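Local atomic coordinates of particle-associated lyase (Acinetobacter bacteriophage AP22, PDB entry 4Y9V), a protein that probably cleaves the capsular polysaccharide of Acinetobacter baumannii by a lyase reaction, as the trimeric tailspike of the phage. Residues T572-D577 against K612-Y617; V558-L563 against R584-V589; T578-L583 against W604-V609. One frame throughout, in Å; residues are numbered along the deposited sequence. Where two conformers were deposited one is given.

Interaction 1: residues T572-D577 against K612-Y617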
loop_
_atom_site.group_PDB
_atom_site.type_symbol
_atom_site.label_atom_id
_atom_site.label_comp_id
_atom_site.label_asym_id
_atom_site.label_seq_id
_atom_site.Cartn_x
_atom_site.Cartn_y
_atom_site.Cartn_z
ATOM N N THR A 572 7.320 -52.188 27.172
ATOM C CA THR A 572 6.233 -52.740 27.990
ATOM C C THR A 572 4.870 -52.257 27.585
ATOM O O THR A 572 3.841 -52.824 27.975
ATOM C CB THR A 572 6.408 -52.499 29.521
ATOM O OG1 THR A 572 6.197 -51.135 29.832
ATOM C CG2 THR A 572 7.784 -52.987 30.006
ATOM N N PHE A 573 4.751 -51.145 26.829
ATOM C CA PHE A 573 3.425 -50.627 26.543
ATOM C C PHE A 573 2.621 -51.638 25.691
ATOM O O PHE A 573 1.434 -51.846 25.970
ATOM C CB PHE A 573 3.484 -49.234 25.862
ATOM C CG PHE A 573 2.145 -48.599 25.764
ATOM C CD1 PHE A 573 1.560 -48.003 26.876
ATOM C CD2 PHE A 573 1.431 -48.593 24.587
ATOM C CE1 PHE A 573 0.324 -47.424 26.781
ATOM C CE2 PHE A 573 0.175 -48.011 24.508
ATOM C CZ PHE A 573 -0.383 -47.428 25.628
ATOM N N PHE A 574 3.256 -52.218 24.678
ATOM C CA PHE A 574 2.587 -53.122 23.772
ATOM C C PHE A 574 2.950 -54.602 23.982
ATOM O O PHE A 574 2.507 -55.436 23.202
ATOM C CB PHE A 574 2.850 -52.752 22.300
ATOM C CG PHE A 574 2.177 -51.438 21.907
ATOM C CD1 PHE A 574 0.806 -51.306 21.919
ATOM C CD2 PHE A 574 2.941 -50.340 21.511
ATOM C CE1 PHE A 574 0.180 -50.130 21.540
ATOM C CE2 PHE A 574 2.317 -49.152 21.161
ATOM C CZ PHE A 574 0.955 -49.048 21.150
ATOM N N ASN A 575 3.718 -54.897 25.040
ATOM C CA ASN A 575 4.113 -56.278 25.312
ATOM C C ASN A 575 3.876 -56.632 26.767
ATOM O O ASN A 575 4.329 -55.951 27.675
ATOM C CB ASN A 575 5.628 -56.487 24.993
ATOM C CG ASN A 575 5.815 -56.403 23.510
ATOM O OD1 ASN A 575 5.568 -57.373 22.771
ATOM N ND2 ASN A 575 6.139 -55.209 23.007
ATOM N N GLU A 576 3.211 -57.796 26.915
ATOM C CA GLU A 576 2.907 -58.356 28.245
ATOM C C GLU A 576 4.175 -58.846 28.945
ATOM O O GLU A 576 4.263 -58.773 30.178
ATOM C CB GLU A 576 1.940 -59.526 28.057
ATOM C CG GLU A 576 0.566 -59.034 27.554
ATOM C CD GLU A 576 0.441 -58.683 26.070
ATOM O OE1 GLU A 576 1.232 -59.176 25.252
ATOM O OE2 GLU A 576 -0.458 -57.956 25.718
ATOM N N ASP A 577 5.168 -59.278 28.172
ATOM C CA ASP A 577 6.433 -59.775 28.694
ATOM C C ASP A 577 7.462 -59.429 27.647
ATOM O O ASP A 577 7.482 -59.971 26.562
ATOM C CB ASP A 577 6.394 -61.288 28.886
ATOM C CG ASP A 577 7.649 -61.862 29.473
ATOM O OD1 ASP A 577 8.697 -61.206 29.440
ATOM O OD2 ASP A 577 7.571 -63.009 29.949
ATOM N N LYS A 612 -5.158 -51.465 24.374
ATOM C CA LYS A 612 -4.378 -50.273 24.643
ATOM C C LYS A 612 -4.989 -49.061 23.929
ATOM O O LYS A 612 -5.397 -49.192 22.784
ATOM C CB LYS A 612 -2.928 -50.397 24.136
ATOM C CG LYS A 612 -2.078 -51.410 24.858
ATOM C CD LYS A 612 -1.605 -50.982 26.184
ATOM C CE LYS A 612 -1.369 -52.131 27.154
ATOM N NZ LYS A 612 -0.307 -51.709 28.104
ATOM N N THR A 613 -4.981 -47.913 24.613
ATOM C CA THR A 613 -5.465 -46.655 24.047
ATOM C C THR A 613 -4.277 -45.768 23.719
ATOM O O THR A 613 -3.365 -45.578 24.562
ATOM C CB THR A 613 -6.427 -45.952 25.037
ATOM O OG1 THR A 613 -7.530 -46.814 25.307
ATOM C CG2 THR A 613 -6.916 -44.632 24.495
ATOM N N PHE A 614 -4.254 -45.217 22.500
ATOM C CA PHE A 614 -3.114 -44.427 22.031
ATOM C C PHE A 614 -3.575 -43.557 20.880
ATOM O O PHE A 614 -4.713 -43.665 20.422
ATOM C CB PHE A 614 -1.923 -45.337 21.698
ATOM C CG PHE A 614 -2.280 -46.402 20.649
ATOM C CD1 PHE A 614 -2.136 -46.128 19.313
ATOM C CD2 PHE A 614 -2.745 -47.632 21.054
ATOM C CE1 PHE A 614 -2.487 -47.094 18.372
ATOM C CE2 PHE A 614 -3.088 -48.593 20.123
ATOM C CZ PHE A 614 -2.954 -48.319 18.776
ATOM N N ASN A 615 -2.684 -42.704 20.403
ATOM C CA ASN A 615 -3.012 -41.786 19.307
ATOM C C ASN A 615 -2.485 -42.250 17.961
ATOM O O ASN A 615 -1.360 -42.754 17.841
ATOM C CB ASN A 615 -2.411 -40.417 19.600
ATOM C CG ASN A 615 -3.195 -39.639 20.636
ATOM O OD1 ASN A 615 -4.417 -39.730 20.698
ATOM N ND2 ASN A 615 -2.453 -38.853 21.422
ATOM N N LEU A 616 -3.290 -41.971 16.944
ATOM C CA LEU A 616 -2.862 -41.947 15.561
ATOM C C LEU A 616 -2.920 -40.488 15.086
ATOM O O LEU A 616 -3.842 -39.763 15.392
ATOM C CB LEU A 616 -3.706 -42.850 14.661
ATOM C CG LEU A 616 -3.500 -44.323 14.918
ATOM C CD1 LEU A 616 -4.532 -45.170 14.240
ATOM C CD2 LEU A 616 -2.116 -44.727 14.331
ATOM N N TYR A 617 -1.911 -40.110 14.319
ATOM C CA TYR A 617 -1.781 -38.777 13.761
ATOM C C TYR A 617 -1.747 -38.884 12.255
ATOM O O TYR A 617 -1.255 -39.870 11.691
ATOM C CB TYR A 617 -0.507 -38.106 14.251
ATOM C CG TYR A 617 -0.431 -37.972 15.737
ATOM C CD1 TYR A 617 -1.031 -36.898 16.372
ATOM C CD2 TYR A 617 0.249 -38.900 16.532
ATOM C CE1 TYR A 617 -0.968 -36.740 17.752
ATOM C CE2 TYR A 617 0.334 -38.740 17.903
ATOM C CZ TYR A 617 -0.251 -37.650 18.522
ATOM O OH TYR A 617 -0.115 -37.526 19.872
HETATM O O HOH W 1 1.405 -54.166 27.970
#

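Interaction 2: residues V558-L563 against R584-V589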
loop_
_atom_site.group_PDB
_atom_site.type_symbol
_atom_site.label_atom_id
_atom_site.label_comp_id
_atom_site.label_asym_id
_atom_site.label_seq_id
_atom_site.Cartn_x
_atom_site.Cartn_y
_atom_site.Cartn_z
ATOM N N VAL A 558 0.883 -40.954 8.135
ATOM C CA VAL A 558 0.285 -41.442 9.388
ATOM C C VAL A 558 1.419 -41.828 10.351
ATOM O O VAL A 558 2.367 -42.498 9.944
ATOM C CB VAL A 558 -0.648 -42.630 9.141
ATOM C CG1 VAL A 558 -1.118 -43.215 10.479
ATOM C CG2 VAL A 558 -1.777 -42.169 8.250
ATOM N N SER A 559 1.297 -41.438 11.622
ATOM C CA SER A 559 2.206 -41.788 12.691
ATOM C C SER A 559 1.436 -42.238 13.931
ATOM O O SER A 559 0.245 -41.933 14.053
ATOM C CB SER A 559 3.068 -40.571 13.030
ATOM O OG SER A 559 4.182 -40.808 13.879
ATOM N N VAL A 560 2.089 -42.946 14.828
ATOM C CA VAL A 560 1.484 -43.463 16.063
ATOM C C VAL A 560 2.245 -42.900 17.253
ATOM O O VAL A 560 3.479 -42.754 17.224
ATOM C CB VAL A 560 1.467 -45.006 16.011
ATOM C CG1 VAL A 560 2.816 -45.649 15.932
ATOM C CG2 VAL A 560 0.667 -45.585 17.164
ATOM N N GLY A 561 1.533 -42.594 18.334
ATOM C CA GLY A 561 2.194 -42.052 19.488
ATOM C C GLY A 561 1.366 -42.104 20.739
ATOM O O GLY A 561 0.173 -42.422 20.757
ATOM N N ASN A 562 2.036 -41.751 21.835
ATOM C CA ASN A 562 1.462 -41.790 23.168
ATOM C C ASN A 562 0.481 -40.645 23.389
ATOM O O ASN A 562 0.495 -39.615 22.700
ATOM C CB ASN A 562 2.622 -41.728 24.149
ATOM C CG ASN A 562 2.309 -42.204 25.548
ATOM O OD1 ASN A 562 1.222 -42.695 25.857
ATOM N ND2 ASN A 562 3.342 -42.112 26.368
ATOM N N LEU A 563 -0.381 -40.839 24.385
ATOM C CA LEU A 563 -1.299 -39.833 24.864
ATOM C C LEU A 563 -0.594 -38.767 25.712
ATOM O O LEU A 563 0.313 -39.104 26.500
ATOM C CB LEU A 563 -2.358 -40.475 25.792
ATOM C CG LEU A 563 -3.213 -41.578 25.176
ATOM C CD1 LEU A 563 -4.087 -42.170 26.262
ATOM C CD2 LEU A 563 -4.021 -41.088 23.991
ATOM N N ARG A 584 5.703 -57.211 19.980
ATOM C CA ARG A 584 4.631 -56.514 19.289
ATOM C C ARG A 584 4.986 -55.026 19.115
ATOM O O ARG A 584 5.398 -54.388 20.071
ATOM C CB ARG A 584 3.362 -56.643 20.119
ATOM C CG ARG A 584 2.123 -56.048 19.454
ATOM C CD ARG A 584 0.888 -56.271 20.266
ATOM N NE ARG A 584 0.485 -57.668 20.420
ATOM C CZ ARG A 584 0.739 -58.445 21.478
ATOM N NH1 ARG A 584 1.497 -58.045 22.512
ATOM N NH2 ARG A 584 0.258 -59.673 21.489
ATOM N N THR A 585 4.756 -54.549 17.881
ATOM C CA THR A 585 4.950 -53.116 17.606
ATOM C C THR A 585 3.792 -52.641 16.734
ATOM O O THR A 585 3.159 -53.434 16.018
ATOM C CB THR A 585 6.276 -52.746 16.962
ATOM O OG1 THR A 585 6.146 -53.204 15.639
ATOM C CG2 THR A 585 7.485 -53.410 17.590
ATOM N N PRO A 586 3.485 -51.338 16.793
ATOM C CA PRO A 586 2.369 -50.792 16.016
ATOM C C PRO A 586 2.829 -50.197 14.691
ATOM O O PRO A 586 3.330 -49.071 14.646
ATOM C CB PRO A 586 1.887 -49.683 16.950
ATOM C CG PRO A 586 3.123 -49.175 17.618
ATOM C CD PRO A 586 3.949 -50.398 17.820
ATOM N N THR A 587 2.691 -50.911 13.557
ATOM C CA THR A 587 3.121 -50.322 12.285
ATOM C C THR A 587 2.064 -49.336 11.794
ATOM O O THR A 587 0.924 -49.743 11.535
ATOM C CB THR A 587 3.325 -51.423 11.233
ATOM O OG1 THR A 587 4.380 -52.305 11.635
ATOM C CG2 THR A 587 3.692 -50.803 9.877
ATOM N N PRO A 588 2.406 -48.058 11.651
ATOM C CA PRO A 588 1.403 -47.075 11.239
ATOM C C PRO A 588 1.229 -47.079 9.717
ATOM O O PRO A 588 2.230 -47.142 8.994
ATOM C CB PRO A 588 2.010 -45.741 11.715
ATOM C CG PRO A 588 3.524 -45.965 11.581
ATOM C CD PRO A 588 3.721 -47.441 11.938
ATOM N N VAL A 589 -0.010 -46.968 9.268
ATOM C CA VAL A 589 -0.338 -46.932 7.858
ATOM C C VAL A 589 -1.511 -46.016 7.611
ATOM O O VAL A 589 -2.321 -45.759 8.510
ATOM C CB VAL A 589 -0.693 -48.340 7.284
ATOM C CG1 VAL A 589 0.429 -49.339 7.571
ATOM C CG2 VAL A 589 -2.021 -48.862 7.853
#

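Interaction 3: residues T578-L583 against W604-V609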
loop_
_atom_site.group_PDB
_atom_site.type_symbol
_atom_site.label_atom_id
_atom_site.label_comp_id
_atom_site.label_asym_id
_atom_site.label_seq_id
_atom_site.Cartn_x
_atom_site.Cartn_y
_atom_site.Cartn_z
ATOM N N THR A 578 8.377 -58.461 27.956
ATOM C CA THR A 578 9.330 -58.023 26.980
ATOM C C THR A 578 10.434 -59.037 26.730
ATOM O O THR A 578 11.232 -58.802 25.804
ATOM C CB THR A 578 9.939 -56.652 27.349
ATOM O OG1 THR A 578 10.534 -56.813 28.646
ATOM C CG2 THR A 578 8.864 -55.593 27.416
ATOM N N ASN A 579 10.490 -60.145 27.424
ATOM C CA ASN A 579 11.388 -61.248 27.182
ATOM C C ASN A 579 10.880 -62.092 26.015
ATOM O O ASN A 579 11.669 -62.858 25.460
ATOM C CB ASN A 579 11.480 -62.206 28.366
ATOM C CG ASN A 579 12.218 -61.677 29.561
ATOM O OD1 ASN A 579 12.924 -60.699 29.517
ATOM N ND2 ASN A 579 11.993 -62.477 30.623
ATOM N N VAL A 580 9.598 -61.963 25.702
ATOM C CA VAL A 580 8.976 -62.814 24.650
ATOM C C VAL A 580 9.055 -62.091 23.340
ATOM O O VAL A 580 8.518 -60.971 23.176
ATOM C CB VAL A 580 7.505 -63.114 24.948
ATOM C CG1 VAL A 580 6.760 -63.747 23.784
ATOM C CG2 VAL A 580 7.405 -64.070 26.127
ATOM N N GLU A 581 9.771 -62.748 22.364
ATOM C CA GLU A 581 10.010 -62.257 21.036
ATOM C C GLU A 581 9.403 -63.150 19.964
ATOM O O GLU A 581 9.238 -64.361 20.222
ATOM C CB GLU A 581 11.494 -62.126 20.676
ATOM C CG GLU A 581 12.162 -61.133 21.706
ATOM C CD GLU A 581 13.504 -60.640 21.198
ATOM O OE1 GLU A 581 13.912 -59.586 21.712
ATOM O OE2 GLU A 581 14.162 -61.136 20.270
ATOM N N PRO A 582 8.978 -62.603 18.809
ATOM C CA PRO A 582 8.998 -61.184 18.448
ATOM C C PRO A 582 8.207 -60.330 19.417
ATOM O O PRO A 582 7.208 -60.753 20.005
ATOM C CB PRO A 582 8.294 -61.201 17.071
ATOM C CG PRO A 582 8.083 -62.612 16.719
ATOM C CD PRO A 582 8.405 -63.511 17.801
ATOM N N LEU A 583 8.655 -59.092 19.552
ATOM C CA LEU A 583 7.956 -58.064 20.313
ATOM C C LEU A 583 6.903 -57.418 19.405
ATOM O O LEU A 583 7.162 -57.124 18.244
ATOM C CB LEU A 583 8.929 -57.011 20.766
ATOM C CG LEU A 583 9.945 -57.512 21.809
ATOM C CD1 LEU A 583 11.237 -56.758 21.706
ATOM C CD2 LEU A 583 9.328 -57.522 23.206
ATOM N N TRP A 604 -0.643 -54.793 13.158
ATOM C CA TRP A 604 0.095 -55.467 14.215
ATOM C C TRP A 604 0.922 -56.618 13.659
ATOM O O TRP A 604 0.417 -57.387 12.809
ATOM C CB TRP A 604 -0.877 -56.022 15.290
ATOM C CG TRP A 604 -1.687 -54.951 15.935
ATOM C CD1 TRP A 604 -3.009 -54.696 15.737
ATOM C CD2 TRP A 604 -1.216 -53.981 16.898
ATOM N NE1 TRP A 604 -3.409 -53.614 16.509
ATOM C CE2 TRP A 604 -2.327 -53.166 17.210
ATOM C CE3 TRP A 604 0.004 -53.718 17.484
ATOM C CZ2 TRP A 604 -2.230 -52.093 18.115
ATOM C CZ3 TRP A 604 0.123 -52.658 18.386
ATOM C CH2 TRP A 604 -1.009 -51.865 18.678
ATOM N N ASN A 605 2.110 -56.816 14.170
ATOM C CA ASN A 605 2.886 -58.016 13.843
ATOM C C ASN A 605 2.492 -59.228 14.662
ATOM O O ASN A 605 2.848 -60.342 14.286
ATOM C CB ASN A 605 4.402 -57.748 13.929
ATOM C CG ASN A 605 4.854 -57.313 15.311
ATOM O OD1 ASN A 605 4.126 -56.655 16.055
ATOM N ND2 ASN A 605 6.097 -57.662 15.640
ATOM N N LYS A 606 1.781 -59.094 15.750
ATOM C CA LYS A 606 1.177 -60.279 16.390
ATOM C C LYS A 606 -0.069 -59.697 17.060
ATOM O O LYS A 606 -0.097 -58.603 17.636
ATOM C CB LYS A 606 2.105 -61.064 17.302
ATOM C CG LYS A 606 2.595 -60.288 18.478
ATOM C CD LYS A 606 3.033 -61.203 19.593
ATOM C CE LYS A 606 3.994 -60.692 20.609
ATOM N NZ LYS A 606 4.527 -61.755 21.539
ATOM N N LYS A 607 -1.117 -60.509 16.958
ATOM C CA LYS A 607 -2.456 -60.093 17.277
ATOM C C LYS A 607 -2.523 -59.662 18.741
ATOM O O LYS A 607 -1.849 -60.190 19.634
ATOM C CB LYS A 607 -3.506 -61.148 16.963
ATOM C CG LYS A 607 -3.732 -62.246 17.870
ATOM C CD LYS A 607 -4.819 -63.198 17.366
ATOM C CE LYS A 607 -4.782 -64.467 18.249
ATOM N NZ LYS A 607 -5.861 -65.357 17.808
ATOM N N VAL A 608 -3.384 -58.684 18.996
ATOM C CA VAL A 608 -3.474 -58.059 20.283
ATOM C C VAL A 608 -4.034 -59.005 21.338
ATOM O O VAL A 608 -5.007 -59.714 21.106
ATOM C CB VAL A 608 -4.349 -56.779 20.196
ATOM C CG1 VAL A 608 -4.702 -56.175 21.494
ATOM C CG2 VAL A 608 -3.600 -55.737 19.303
ATOM N N VAL A 609 -3.419 -58.947 22.534
ATOM C CA VAL A 609 -3.849 -59.644 23.724
ATOM C C VAL A 609 -4.433 -58.686 24.748
ATOM O O VAL A 609 -5.378 -59.044 25.439
ATOM C CB VAL A 609 -2.684 -60.470 24.281
ATOM C CG1 VAL A 609 -3.017 -61.024 25.678
ATOM C CG2 VAL A 609 -2.281 -61.591 23.352
HETATM O O HOH W 2 5.993 -60.047 23.393
HETATM O O HOH W 3 6.029 -63.348 19.956
#

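Interaction 1: residues T572-D577 against K612-Y617
The ammonium nitrogen of Lys-612 holds two acceptors in the modelled conformer: NZ gives a hydrogen bond to Phe-573 O at 2.8 Å and another to water 1 at 3.0 Å. That water is placed to donate to Thr-572 O, 2.8 Å away, linking the lysine to a second carbonyl of the 572-577 loop. At Phe-573 O the donor arrives at a C=O...N angle of 141°, slightly tilted from the carbonyl plane. The lysine chain is bent at chi2 (-76°, placing CD), and it slides past Phe-573 in the opposite direction, over one face of the ring. Its CD makes a CH-pi contact 3.9 Å from the centroid of the Phe-573 ring, and NZ adds a cation-pi contact over the ring, 4.6 Å from the same centroid. At the edge of this ring, near its plane, CZ meets Thr-613 O at 3.7 Å.

Deeper in, Phe-574 turns the edge of its ring, CE1 and CZ, onto the face of Phe-614. This is a T-shaped pair with planes at 87° and centroids 5.4 Å apart. Trp-569 stacks on Phe-573 and meets Phe-574 edge-to-face, while Leu-603 of the second subunit packs on Phe-574. The contact thus joins a loop to the start of strand 613-623 in the Ig-like domain region. A carbonyl, a water and a pi face gathered round Lys-612 NZ would be expected to stabilise the ammonium form, while the methylenes of the lysine lie against both phenyl rings.

Interaction 2: residues V558-L563 against R584-V589
Apolar contacts between valines and prolines carry this pairing. CG1 of Val-560 meets both prolines: it lies 3.9 Å from CG of Pro-586, the two side chains crossing at about a right angle, and 4.3 Å from CB of Pro-588. Chi1 of 62° sets that CG1 between the backbone N and the carbonyl carbon, where it faces the two rings. Val-558 reaches Pro-588 from the other end, its CG1 4.2 Å from the proline CB.

A second group of contacts sets side chain against backbone. Val-589 O sits against the fork of Val-558, with CG1 at 3.4 Å and CG2 at 3.6 Å. In return Pro-588 lays its CB 3.7 Å from Val-558 O and also comes close to Ser-559 CA, while Val-560 CG1 rests near Pro-586 O.

The two strands run roughly antiparallel, at 148° between short segments whose axes approach to 5.6 Å, yet they are not hydrogen-bonded to each other. Each pairs elsewhere: 555-561 with strand 613-623, and 586-594 with strand 597-604. They are therefore strands of two sheets that meet through side chains, in keeping with the Ig-like region to which this part of the chain is assigned. Phe-614 and Leu-616 extend the packing around Val-560, and Ile-602 and Trp-604 extend it around Pro-586.

Two side-chain hydroxyls bond across the subunit interface: Ser-559 OG, on a side chain whose first bond points away from strand 586-589, bonds to Val-558 N of the second subunit, on whose Val-589 Val-560 also packs, and Thr-587 OG1 bonds to Thr-585 OG1 of the third.

Interaction 3: residues T578-L583 against W604-V609
Asn-605 ND2 donates to Leu-583 O over 2.9 Å, and the bond is nearly straight, with an N-H...O angle of 172°. The acceptor lies in the plane of the asparagine amide, whereas ND2 stands 33° from the plane of the Leu-583 carbonyl. Chi1 of 60° brings Asn-605 CG between its backbone N and carbonyl carbon; from there the amide is used at both ends, because OD1 accepts from Thr-585 N.

Lys-606 supplies the next layer. Extended beyond CG in the modelled conformer, it carries NZ to Pro-582 O, where the direct hydrogen bond is weak at 3.2 Å. Water 3 reinforces it, accepting from Lys-606 NZ at 2.7 Å and donating to Pro-582 O at 2.9 Å. Water 2 also accepts from Lys-606 NZ, at 2.9 Å, and is placed to donate to Val-580 O, 2.7 Å away.

Both segments are loops in the Ig-like domain region. The first, residues 578-583, turns through a cis peptide bond before Pro-582 and leads toward strand 586-594; the second continues from the end of strand 597-604. Around the trimer, Pro-582 packs on its own counterparts in the other two subunits, as does Asn-605, and Glu-581 OE1 accepts a hydrogen bond from Lys-607 N of the second subunit.

The remaining contacts are loose carbon-to-nitrogen packing: CG1 of Val-580 sits 3.7 Å from Lys-606 NZ, the two side chains crossing at about a right angle, and Pro-582 CB approaches Asn-605 ND2 at 4.4 Å.

Overall arrangement
All three contacts lie in the Ig-like region far from the centre of the chain, and their chemistry changes with depth. Interaction 2 is fully buried and apolar. Interaction 1 is partly buried, mixing aromatic packing with a lysine at its outer side; interaction 3, farthest out, is chiefly polar and water-mediated. Interactions 1 and 2 share a sheet, since strands 613-623 and 555-561 are neighbours, with Tyr-617 N bonded to Ser-559 O. Arg-584 ties the set together: its backbone N meets Asn-575 OD1, and its guanidinium reaches Glu-576 and Lys-607 O. Phe-574 touches Trp-604, connecting interactions 1 and 3. Each contact also borders the second subunit.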